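Local coordinates for protein lysozyme M1 (Streptomyces coelicolor, PDB 1JFX) that hydrolyses the beta-1,4 linkages between N-acetylmuramic acid and N-acetylglucosamine in peptidoglycan, acting as a secreted bacterial lysozyme and diacetylmuramidase, at residues G72-W86 against W119-R133. Residues are numbered along the deposited sequence; the frame is centred on the assembly and turned at random.
Sequences GTAQADYFASNGGGW and WINDFHARYKARTTR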
# COMPACT_ATOMS: atom_id res chain seq x y z
N GLY A 72 12.37 -2.03 11.70
CA GLY A 72 11.87 -2.01 10.33
C GLY A 72 12.33 -3.26 9.62
O GLY A 72 11.62 -3.82 8.78
N THR A 73 13.54 -3.72 9.94
CA THR A 73 14.05 -4.94 9.33
C THR A 73 13.16 -6.12 9.69
O THR A 73 12.76 -6.90 8.82
CB THR A 73 15.48 -5.24 9.81
OG1 THR A 73 16.36 -4.19 9.39
CG2 THR A 73 15.98 -6.57 9.22
N ALA A 74 12.83 -6.25 10.98
CA ALA A 74 12.00 -7.37 11.43
C ALA A 74 10.61 -7.39 10.79
O ALA A 74 10.13 -8.45 10.39
CB ALA A 74 11.86 -7.35 12.94
N GLN A 75 9.95 -6.24 10.71
CA GLN A 75 8.63 -6.25 10.12
C GLN A 75 8.67 -6.46 8.60
O GLN A 75 7.73 -7.02 8.05
CB GLN A 75 7.84 -4.98 10.50
CG GLN A 75 7.18 -5.19 11.86
CD GLN A 75 6.46 -3.98 12.43
OE1 GLN A 75 5.63 -3.35 11.76
NE2 GLN A 75 6.76 -3.66 13.69
N ALA A 76 9.75 -6.05 7.94
CA ALA A 76 9.86 -6.27 6.50
C ALA A 76 9.99 -7.78 6.24
O ALA A 76 9.38 -8.31 5.29
CB ALA A 76 11.09 -5.51 5.91
N ASP A 77 10.77 -8.48 7.06
CA ASP A 77 10.91 -9.93 6.89
C ASP A 77 9.57 -10.62 7.16
O ASP A 77 9.16 -11.52 6.42
CB ASP A 77 12.00 -10.50 7.82
CG ASP A 77 13.40 -10.44 7.22
OD1 ASP A 77 13.54 -10.70 6.01
OD2 ASP A 77 14.37 -10.13 7.96
N TYR A 78 8.88 -10.21 8.22
CA TYR A 78 7.59 -10.79 8.57
C TYR A 78 6.63 -10.64 7.39
O TYR A 78 5.98 -11.59 6.96
CB TYR A 78 7.04 -10.11 9.83
CG TYR A 78 5.63 -10.54 10.20
CD1 TYR A 78 5.29 -11.89 10.28
CD2 TYR A 78 4.64 -9.59 10.45
CE1 TYR A 78 3.99 -12.28 10.60
CE2 TYR A 78 3.34 -9.97 10.77
CZ TYR A 78 3.02 -11.32 10.84
OH TYR A 78 1.73 -11.71 11.16
N PHE A 79 6.56 -9.43 6.85
CA PHE A 79 5.70 -9.14 5.70
C PHE A 79 6.09 -9.98 4.47
O PHE A 79 5.24 -10.61 3.84
CB PHE A 79 5.81 -7.65 5.37
CG PHE A 79 5.03 -7.22 4.14
CD1 PHE A 79 3.69 -7.56 3.98
CD2 PHE A 79 5.64 -6.39 3.20
CE1 PHE A 79 2.95 -7.06 2.88
CE2 PHE A 79 4.94 -5.90 2.11
CZ PHE A 79 3.58 -6.23 1.94
N ALA A 80 7.38 -9.99 4.15
CA ALA A 80 7.85 -10.74 2.98
C ALA A 80 7.59 -12.24 3.08
O ALA A 80 7.44 -12.91 2.05
CB ALA A 80 9.34 -10.48 2.76
N SER A 81 7.52 -12.77 4.30
CA SER A 81 7.27 -14.19 4.49
C SER A 81 5.79 -14.52 4.63
O SER A 81 5.40 -15.70 4.64
CB SER A 81 7.98 -14.69 5.75
OG SER A 81 9.37 -14.80 5.55
N ASN A 82 4.96 -13.48 4.73
CA ASN A 82 3.53 -13.70 4.93
C ASN A 82 2.60 -12.90 4.05
O ASN A 82 1.63 -12.29 4.51
CB ASN A 82 3.22 -13.48 6.41
CG ASN A 82 3.88 -14.51 7.30
OD1 ASN A 82 3.32 -15.57 7.55
ND2 ASN A 82 5.11 -14.23 7.74
N GLY A 83 2.90 -12.91 2.75
CA GLY A 83 2.03 -12.23 1.81
C GLY A 83 2.69 -11.19 0.95
O GLY A 83 2.21 -10.91 -0.14
N GLY A 84 3.80 -10.64 1.43
CA GLY A 84 4.49 -9.58 0.70
C GLY A 84 5.50 -9.99 -0.35
O GLY A 84 6.16 -9.14 -0.95
N GLY A 85 5.63 -11.29 -0.59
CA GLY A 85 6.58 -11.75 -1.59
C GLY A 85 6.19 -11.24 -2.96
O GLY A 85 5.03 -10.95 -3.23
N TRP A 86 7.18 -11.13 -3.85
CA TRP A 86 6.90 -10.64 -5.18
C TRP A 86 7.63 -11.44 -6.24
O TRP A 86 8.74 -11.91 -6.02
CB TRP A 86 7.32 -9.16 -5.31
CG TRP A 86 7.15 -8.64 -6.72
CD1 TRP A 86 6.01 -8.12 -7.27
CD2 TRP A 86 8.11 -8.70 -7.79
NE1 TRP A 86 6.20 -7.86 -8.61
CE2 TRP A 86 7.48 -8.22 -8.95
CE3 TRP A 86 9.44 -9.14 -7.87
CZ2 TRP A 86 8.13 -8.15 -10.19
CZ3 TRP A 86 10.09 -9.07 -9.10
CH2 TRP A 86 9.43 -8.58 -10.25
N TRP A 119 13.91 3.64 10.76
CA TRP A 119 12.96 2.53 10.72
C TRP A 119 12.45 2.30 9.29
O TRP A 119 12.40 1.16 8.80
CB TRP A 119 11.78 2.83 11.67
CG TRP A 119 10.96 1.60 12.05
CD1 TRP A 119 11.06 0.88 13.20
CD2 TRP A 119 9.95 0.95 11.26
NE1 TRP A 119 10.18 -0.18 13.18
CE2 TRP A 119 9.48 -0.16 12.00
CE3 TRP A 119 9.39 1.20 9.99
CZ2 TRP A 119 8.49 -1.02 11.51
CZ3 TRP A 119 8.40 0.34 9.51
CH2 TRP A 119 7.96 -0.75 10.27
N ILE A 120 12.05 3.38 8.63
CA ILE A 120 11.54 3.30 7.26
C ILE A 120 12.65 2.86 6.31
O ILE A 120 12.44 2.03 5.43
CB ILE A 120 10.95 4.67 6.83
CG1 ILE A 120 9.70 4.98 7.65
CG2 ILE A 120 10.64 4.65 5.33
CD1 ILE A 120 9.27 6.45 7.61
N ASN A 121 13.85 3.39 6.50
CA ASN A 121 14.96 3.01 5.64
C ASN A 121 15.27 1.52 5.81
O ASN A 121 15.56 0.81 4.83
CB ASN A 121 16.21 3.82 6.00
CG ASN A 121 17.26 3.75 4.92
OD1 ASN A 121 17.02 4.18 3.79
ND2 ASN A 121 18.42 3.22 5.25
N ASP A 122 15.20 1.03 7.05
CA ASP A 122 15.46 -0.37 7.33
C ASP A 122 14.40 -1.27 6.70
O ASP A 122 14.72 -2.33 6.14
CB ASP A 122 15.52 -0.62 8.84
CG ASP A 122 16.78 -0.06 9.49
OD1 ASP A 122 17.71 0.34 8.76
OD2 ASP A 122 16.84 -0.06 10.75
N PHE A 123 13.14 -0.86 6.79
CA PHE A 123 12.07 -1.65 6.19
C PHE A 123 12.28 -1.69 4.68
O PHE A 123 12.18 -2.75 4.05
CB PHE A 123 10.69 -1.05 6.52
CG PHE A 123 9.53 -1.95 6.15
CD1 PHE A 123 9.14 -2.10 4.81
CD2 PHE A 123 8.84 -2.66 7.13
CE1 PHE A 123 8.07 -2.95 4.47
CE2 PHE A 123 7.77 -3.50 6.80
CZ PHE A 123 7.38 -3.65 5.47
N HIS A 124 12.60 -0.55 4.08
CA HIS A 124 12.82 -0.52 2.65
C HIS A 124 14.01 -1.41 2.25
O HIS A 124 13.92 -2.19 1.31
CB HIS A 124 13.06 0.93 2.17
CG HIS A 124 13.51 1.02 0.74
ND1 HIS A 124 14.79 0.72 0.34
CD2 HIS A 124 12.82 1.31 -0.39
CE1 HIS A 124 14.87 0.82 -0.97
NE2 HIS A 124 13.69 1.17 -1.44
N ALA A 125 15.11 -1.31 2.99
CA ALA A 125 16.29 -2.10 2.66
C ALA A 125 16.02 -3.59 2.73
O ALA A 125 16.42 -4.34 1.84
CB ALA A 125 17.44 -1.74 3.58
N ARG A 126 15.34 -4.02 3.79
CA ARG A 126 15.07 -5.45 3.94
C ARG A 126 14.03 -5.95 2.95
O ARG A 126 14.16 -7.06 2.41
CB ARG A 126 14.65 -5.77 5.38
CG ARG A 126 14.42 -7.26 5.66
CD ARG A 126 15.61 -8.16 5.22
NE ARG A 126 16.91 -7.72 5.72
CZ ARG A 126 17.56 -8.27 6.74
NH1 ARG A 126 17.04 -9.29 7.43
NH2 ARG A 126 18.77 -7.82 7.07
N TYR A 127 13.01 -5.14 2.69
CA TYR A 127 12.00 -5.58 1.73
C TYR A 127 12.64 -5.73 0.35
O TYR A 127 12.32 -6.67 -0.38
CB TYR A 127 10.84 -4.58 1.67
CG TYR A 127 9.71 -5.09 0.80
CD1 TYR A 127 8.94 -6.19 1.21
CD2 TYR A 127 9.47 -4.55 -0.46
CE1 TYR A 127 7.96 -6.73 0.37
CE2 TYR A 127 8.49 -5.08 -1.30
CZ TYR A 127 7.74 -6.18 -0.88
OH TYR A 127 6.81 -6.73 -1.73
N LYS A 128 13.56 -4.83 0.01
CA LYS A 128 14.22 -4.91 -1.29
C LYS A 128 15.15 -6.12 -1.34
O LYS A 128 15.22 -6.81 -2.36
CB LYS A 128 15.02 -3.63 -1.58
CG LYS A 128 15.50 -3.53 -3.03
CD LYS A 128 16.00 -2.14 -3.38
CE LYS A 128 16.32 -2.02 -4.87
NZ LYS A 128 15.11 -2.14 -5.74
N ALA A 129 15.85 -6.39 -0.24
CA ALA A 129 16.73 -7.56 -0.20
C ALA A 129 15.89 -8.83 -0.39
O ALA A 129 16.29 -9.77 -1.09
CB ALA A 129 17.48 -7.61 1.13
N ARG A 130 14.71 -8.85 0.21
CA ARG A 130 13.85 -10.03 0.09
C ARG A 130 13.19 -10.22 -1.27
O ARG A 130 13.10 -11.35 -1.77
CB ARG A 130 12.73 -9.98 1.14
CG ARG A 130 13.18 -10.16 2.60
CD ARG A 130 13.67 -11.59 2.88
NE ARG A 130 12.65 -12.62 2.67
CZ ARG A 130 11.79 -13.05 3.58
NH1 ARG A 130 11.79 -12.55 4.82
NH2 ARG A 130 10.92 -14.01 3.25
N THR A 131 12.73 -9.12 -1.88
CA THR A 131 11.95 -9.19 -3.11
C THR A 131 12.50 -8.55 -4.39
O THR A 131 11.93 -8.76 -5.46
CB THR A 131 10.57 -8.51 -2.88
OG1 THR A 131 10.77 -7.09 -2.78
CG2 THR A 131 9.90 -9.01 -1.57
N THR A 132 13.57 -7.77 -4.25
CA THR A 132 14.21 -6.97 -5.31
C THR A 132 13.42 -5.70 -5.58
O THR A 132 13.86 -4.85 -6.34
CB THR A 132 14.41 -7.70 -6.70
OG1 THR A 132 13.17 -7.77 -7.42
CG2 THR A 132 15.01 -9.09 -6.51
N ARG A 133 12.27 -5.54 -4.93
CA ARG A 133 11.45 -4.36 -5.20
C ARG A 133 11.53 -3.23 -4.19
O ARG A 133 11.77 -3.46 -3.00
CB ARG A 133 9.97 -4.75 -5.29
CG ARG A 133 9.63 -5.87 -6.27
CD ARG A 133 10.09 -5.58 -7.70
NE ARG A 133 9.69 -4.26 -8.21
CZ ARG A 133 8.55 -3.99 -8.84
NH1 ARG A 133 7.65 -4.95 -9.06
NH2 ARG A 133 8.31 -2.76 -9.29
O HOH W 1 14.42 0.00 12.37
O HOH W 2 17.22 -3.40 6.91
O HOH W 3 16.24 -2.65 11.57
O HOH W 4 10.75 -13.93 7.58
O HOH W 5 11.64 -11.42 -6.49
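Phe123 lays one face of its ring under Ala76, whose CB stands 3.8 Å from the ring centroid and almost on the ring normal, while Gly72, Gln75 and Phe79 complete the hole that receives this knob. The small methyl suits a place where the axes of helices 72-81 and 119-131 approach to 7.3 Å, crossing at -36°. Closer still is Gly72: having no side chain, it rests its CA on the indole face of Trp119, 3.6 Å from the centroid of the six-membered ring, and makes a CA-H...O contact with Trp119 O. The Trp119 indole N-H is bonded to Ser70 O. These are neighbouring outer helices of the family 25 beta/alpha-barrel, following the paired parallel strands 58-64 and 96-98, and Trp119 and Phe123 also touch Leu97 in strand 96-98. On the partly exposed side, Asp77 holds two arginines: OD2 accepts from Arg126 NH1 through its syn lone pair, whereas OD1 meets Arg130 NH1 at 2.8 Å on the anti side. Turns at chi2 (-69°) and chi3 (-61°) fold Arg130 back over Ala80, whose CB covers one guanidinium face, and NH2 reaches Ser81 OG, 2.9 Å away in the guanidinium plane. Thr73 CG2 likewise covers a face of the Arg126 guanidinium; such long, flexible chains can pack on methyls and still deliver charge to the carboxylate. Past helix 72-81, Gly84 O accepts from Tyr127 OH at 2.6 Å; that hydroxyl is also bonded to Gly95 N. Arg133, similarly bent, lays CD over the Trp86 six-membered ring, 3.6 Å from its centroid; its CZ makes a cation-pi contact with the same ring, and NH2 bonds to Leu212 O.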